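Local coordinates for putative type VI secretion protein (PDB 6SJL) that forms the trimeric VgrG spike of a type VI secretion system and carries the Tle1 phospholipase effector bound to it, at the interface of chains A and B. Sequence-based numbering; all coordinates share one arbitrary frame. Chains: chain A, Putative type VI secretion protein; chain B, Putative type VI secretion protein.

Contact 1: the interface of chains A and B. Residues chain A 778-779, 819, 821-822, 824, 826; chain B 14, 16-17, 21.
B:Thr16 forms the centre of this contact, packed against A:Val819 and A:Pro824, and it hides 55 Å² of its surface, more than any other residue of the patch. The two branches of the threonine face different partners. OG1 stands beside its own backbone N and anti to its carbonyl carbon (chi1 -59°), which brings the hydroxyl to methyl CG2 of A:Val819 at 3.3 Å. The beta-carbon CB meets ring carbon CD of A:Pro824 at 4.0 Å; both neighbours approach the threonine at a slant. Methyl CG2, anti to the backbone N, reaches instead towards backbone carbonyls of chain A, 3.5 Å from O of A:Ser822, with the carbonyls of A:Thr821 and A:Gly778 only slightly farther away. A:Val826 flanks the same threonine, its CG1 4.0 Å from OG1 of B:Thr16. Its side chain stands at about a right angle to B:Thr16 but runs alongside B:His14 in the same direction, CG2 lying 4.0 Å from CB of the histidine.

The hydrogen bonds of the rim described here join backbone groups. A:Val826 N donates to B:His14 O at 2.5 Å; the bond is bent at the hydrogen (127°), and nothing should be read into its shortness. The return bond, B:His14 N to A:Val826 O, measures 3.0 Å. Farther along, B:Thr16 N and A:Pro824 O, 3.2 Å apart, make a weak bond.

The A:Val826–B:His14 pair of bonds is an antiparallel bridge joining strand 825-830 of VgrG to the short strand 13-15 near the N-terminus of Tle1, while loop residues before the VgrG strand and around A:Gly778 border the threonine.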
loop_
_atom_site.group_PDB
_atom_site.type_symbol
_atom_site.label_atom_id
_atom_site.label_comp_id
_atom_site.label_asym_id
_atom_site.label_seq_id
_atom_site.Cartn_x
_atom_site.Cartn_y
_atom_site.Cartn_z
ATOM N N GLY A 778 -37.744 -32.499 36.212
ATOM C CA GLY A 778 -38.688 -32.210 37.277
ATOM C C GLY A 778 -38.377 -32.983 38.543
ATOM O O GLY A 778 -37.674 -33.992 38.511
ATOM N N GLY A 779 -38.920 -32.509 39.659
ATOM C CA GLY A 779 -38.629 -33.080 40.956
ATOM C C GLY A 779 -38.020 -32.064 41.895
ATOM O O GLY A 779 -37.078 -31.357 41.525
ATOM N N VAL A 819 -35.449 -30.244 39.101
ATOM C CA VAL A 819 -34.195 -30.816 38.632
ATOM C C VAL A 819 -34.479 -31.564 37.341
ATOM O O VAL A 819 -35.586 -32.066 37.126
ATOM C CB VAL A 819 -33.563 -31.747 39.689
ATOM C CG1 VAL A 819 -33.368 -31.008 40.999
ATOM C CG2 VAL A 819 -34.429 -32.983 39.895
ATOM N N THR A 821 -31.506 -33.354 35.613
ATOM C CA THR A 821 -30.541 -34.374 35.247
ATOM C C THR A 821 -31.164 -35.744 35.495
ATOM O O THR A 821 -32.089 -35.891 36.301
ATOM C CB THR A 821 -29.229 -34.212 36.012
ATOM O OG1 THR A 821 -29.376 -34.736 37.333
ATOM C CG2 THR A 821 -28.836 -32.746 36.087
ATOM N N SER A 822 -30.648 -36.750 34.788
ATOM C CA SER A 822 -31.443 -37.938 34.497
ATOM C C SER A 822 -31.951 -38.642 35.752
ATOM O O SER A 822 -33.151 -38.585 36.038
ATOM C CB SER A 822 -30.632 -38.910 33.636
ATOM O OG SER A 822 -29.343 -39.138 34.179
ATOM N N PRO A 824 -30.033 -38.737 39.396
ATOM C CA PRO A 824 -29.163 -38.747 40.575
ATOM C C PRO A 824 -29.977 -38.788 41.856
ATOM O O PRO A 824 -31.211 -38.751 41.814
ATOM C CB PRO A 824 -28.386 -37.438 40.436
ATOM C CG PRO A 824 -29.340 -36.531 39.753
ATOM C CD PRO A 824 -30.381 -37.362 39.014
ATOM N N VAL A 826 -30.555 -36.388 44.717
ATOM C CA VAL A 826 -30.322 -34.986 45.044
ATOM C C VAL A 826 -30.391 -34.775 46.552
ATOM O O VAL A 826 -31.066 -35.514 47.281
ATOM C CB VAL A 826 -31.328 -34.087 44.300
ATOM C CG1 VAL A 826 -31.361 -34.450 42.822
ATOM C CG2 VAL A 826 -32.710 -34.194 44.918
ATOM N N HIS B 14 -33.325 -37.387 47.994
ATOM C CA HIS B 14 -34.387 -37.627 47.029
ATOM C C HIS B 14 -33.760 -37.952 45.687
ATOM O O HIS B 14 -32.728 -37.387 45.319
ATOM C CB HIS B 14 -35.325 -36.419 46.905
ATOM C CG HIS B 14 -36.349 -36.554 45.821
ATOM N ND1 HIS B 14 -37.418 -37.419 45.905
ATOM C CD2 HIS B 14 -36.468 -35.926 44.627
ATOM C CE1 HIS B 14 -38.151 -37.319 44.810
ATOM N NE2 HIS B 14 -37.595 -36.421 44.017
ATOM N N THR B 16 -34.423 -38.852 41.350
ATOM C CA THR B 16 -35.162 -38.302 40.225
ATOM C C THR B 16 -35.607 -39.414 39.288
ATOM O O THR B 16 -34.859 -40.359 39.027
ATOM C CB THR B 16 -34.314 -37.282 39.457
ATOM O OG1 THR B 16 -33.938 -36.220 40.340
ATOM C CG2 THR B 16 -35.092 -36.703 38.268
ATOM N N SER B 17 -36.834 -39.295 38.797
ATOM C CA SER B 17 -37.365 -40.156 37.749
ATOM C C SER B 17 -38.330 -39.315 36.921
ATOM O O SER B 17 -38.351 -38.085 37.030
ATOM C CB SER B 17 -38.024 -41.410 38.350
ATOM O OG SER B 17 -39.232 -41.090 39.017
ATOM N N ASP B 21 -42.267 -35.376 40.931
ATOM C CA ASP B 21 -42.929 -34.979 42.164
ATOM C C ASP B 21 -41.923 -34.346 43.120
ATOM O O ASP B 21 -40.717 -34.316 42.866
ATOM C CB ASP B 21 -43.623 -36.176 42.824
ATOM C CG ASP B 21 -44.728 -36.760 41.959
ATOM O OD1 ASP B 21 -45.086 -36.135 40.941
ATOM O OD2 ASP B 21 -45.243 -37.842 42.304
#

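Contact 2: the interface of chains A and B. Residues chain A 780-781, 825-827; chain B 11-14, 23-24.
A:Phe781 packs its ring tip against B:His14, CZ coming within 3.4 Å of the histidine CB while the two side chains run antiparallel past one another. The meeting is thus with the aliphatic stem of the histidine and not a ring stack. The phenyl group is placed by a first torsion that sets CG anti to its carbonyl carbon (chi1 -64°), and the backbone carbonyl of B:Val24 borders the ring edge, with its carbon in the ring plane. A:Phe781 hides 47 Å² here. A second van der Waals contact involves A:Val827, whose CG1 lies 3.4 Å from O of B:Ala12.

Among the hydrogen bonds across, B:Lys23 N donates to A:Gly780 O at 2.9 Å. This ties a second segment of Tle1 to VgrG, beside the backbone pair of A:Val826 and B:His14.

Within chain B, the lysine chain curls back through three successive turns, and its side-chain amine NZ bonds B:Thr13 O at 3.1 Å. The same bend leaves CE at the edge of the B:His14 imidazole, in its plane, so B:Lys23 probably helps to brace the strand that pairs with VgrG.

A:Val827 and B:Thr13 extend the antiparallel bridging. The site therefore anchors the effector's N-terminal region on the spike by sheet pairing, with an aromatic ring touching both Tle1 segments.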
loop_
_atom_site.group_PDB
_atom_site.type_symbol
_atom_site.label_atom_id
_atom_site.label_comp_id
_atom_site.label_asym_id
_atom_site.label_seq_id
_atom_site.Cartn_x
_atom_site.Cartn_y
_atom_site.Cartn_z
ATOM N N GLY A 780 -38.544 -31.978 43.102
ATOM C CA GLY A 780 -38.095 -30.985 44.058
ATOM C C GLY A 780 -38.485 -31.344 45.471
ATOM O O GLY A 780 -38.553 -32.521 45.833
ATOM N N PHE A 781 -38.717 -30.314 46.285
ATOM C CA PHE A 781 -38.991 -30.471 47.708
ATOM C C PHE A 781 -40.030 -29.448 48.148
ATOM O O PHE A 781 -40.268 -28.440 47.476
ATOM C CB PHE A 781 -37.721 -30.297 48.548
ATOM C CG PHE A 781 -36.654 -31.334 48.302
ATOM C CD1 PHE A 781 -35.829 -31.265 47.191
ATOM C CD2 PHE A 781 -36.442 -32.351 49.214
ATOM C CE1 PHE A 781 -34.843 -32.210 46.979
ATOM C CE2 PHE A 781 -35.455 -33.293 49.009
ATOM C CZ PHE A 781 -34.653 -33.218 47.888
ATOM N N SER A 825 -29.304 -38.839 43.000
ATOM C CA SER A 825 -29.951 -38.710 44.304
ATOM C C SER A 825 -29.604 -37.318 44.834
ATOM O O SER A 825 -28.497 -37.091 45.334
ATOM C CB SER A 825 -29.501 -39.818 45.251
ATOM O OG SER A 825 -30.165 -39.742 46.500
ATOM N N VAL A 826 -30.555 -36.388 44.717
ATOM C CA VAL A 826 -30.322 -34.986 45.044
ATOM C C VAL A 826 -30.391 -34.775 46.552
ATOM O O VAL A 826 -31.066 -35.514 47.281
ATOM C CB VAL A 826 -31.328 -34.087 44.300
ATOM C CG1 VAL A 826 -31.361 -34.450 42.822
ATOM C CG2 VAL A 826 -32.710 -34.194 44.918
ATOM N N VAL A 827 -29.673 -33.756 47.027
ATOM C CA VAL A 827 -29.537 -33.459 48.448
ATOM C C VAL A 827 -30.090 -32.063 48.719
ATOM O O VAL A 827 -30.263 -31.253 47.803
ATOM C CB VAL A 827 -28.062 -33.587 48.890
ATOM C CG1 VAL A 827 -27.904 -33.461 50.407
ATOM C CG2 VAL A 827 -27.482 -34.896 48.399
ATOM N N ASP B 11 -34.517 -35.253 56.250
ATOM C CA ASP B 11 -35.202 -35.630 55.018
ATOM C C ASP B 11 -34.575 -34.886 53.835
ATOM O O ASP B 11 -35.222 -34.149 53.090
ATOM C CB ASP B 11 -36.685 -35.331 55.159
ATOM C CG ASP B 11 -37.207 -35.681 56.535
ATOM O OD1 ASP B 11 -36.818 -36.736 57.076
ATOM O OD2 ASP B 11 -37.995 -34.894 57.087
ATOM N N ALA B 12 -33.270 -35.099 53.686
ATOM C CA ALA B 12 -32.441 -34.342 52.763
ATOM C C ALA B 12 -31.986 -35.178 51.580
ATOM O O ALA B 12 -30.975 -34.849 50.952
ATOM C CB ALA B 12 -31.232 -33.768 53.503
ATOM N N THR B 13 -32.696 -36.258 51.274
ATOM C CA THR B 13 -32.333 -37.149 50.187
ATOM C C THR B 13 -33.549 -37.370 49.304
ATOM O O THR B 13 -34.667 -37.527 49.804
ATOM C CB THR B 13 -31.818 -38.496 50.710
ATOM O OG1 THR B 13 -32.923 -39.302 51.138
ATOM C CG2 THR B 13 -30.859 -38.291 51.881
ATOM N N HIS B 14 -33.325 -37.387 47.994
ATOM C CA HIS B 14 -34.387 -37.627 47.029
ATOM C C HIS B 14 -33.760 -37.952 45.687
ATOM O O HIS B 14 -32.728 -37.387 45.319
ATOM C CB HIS B 14 -35.325 -36.419 46.905
ATOM C CG HIS B 14 -36.349 -36.554 45.821
ATOM N ND1 HIS B 14 -37.418 -37.419 45.905
ATOM C CD2 HIS B 14 -36.468 -35.926 44.627
ATOM C CE1 HIS B 14 -38.151 -37.319 44.810
ATOM N NE2 HIS B 14 -37.595 -36.421 44.017
ATOM N N LYS B 23 -40.485 -34.388 46.978
ATOM C CA LYS B 23 -40.438 -35.356 48.070
ATOM C C LYS B 23 -40.992 -34.822 49.390
ATOM O O LYS B 23 -42.185 -34.981 49.654
ATOM C CB LYS B 23 -38.980 -35.808 48.259
ATOM C CG LYS B 23 -38.693 -36.697 49.467
ATOM C CD LYS B 23 -39.281 -38.086 49.374
ATOM C CE LYS B 23 -38.495 -38.943 48.412
ATOM N NZ LYS B 23 -37.113 -39.181 48.918
ATOM N N VAL B 24 -40.166 -34.109 50.164
ATOM C CA VAL B 24 -40.492 -33.470 51.445
ATOM C C VAL B 24 -39.291 -32.653 51.900
ATOM O O VAL B 24 -38.152 -32.971 51.552
ATOM C CB VAL B 24 -40.866 -34.461 52.570
ATOM C CG1 VAL B 24 -42.296 -34.963 52.483
ATOM C CG2 VAL B 24 -39.886 -35.619 52.599
#

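Contacts 1 and 2 have centres of their C-alpha atoms about 9 Å apart and share A:Val826 and B:His14, so they are neighbouring parts of one continuous interface. VgrG strand 825-830 and Tle1 strand 13-15 run through both: contact 1 lies where the pairing gives way to the packing of a threonine, contact 2 where a phenylalanine and a second effector segment back it. Together they fix the N-terminal stretch of Tle1 to a small C-terminal region of VgrG. The deposited assembly holds three copies of each protein, which suggests that each spike subunit could carry one effector in this way.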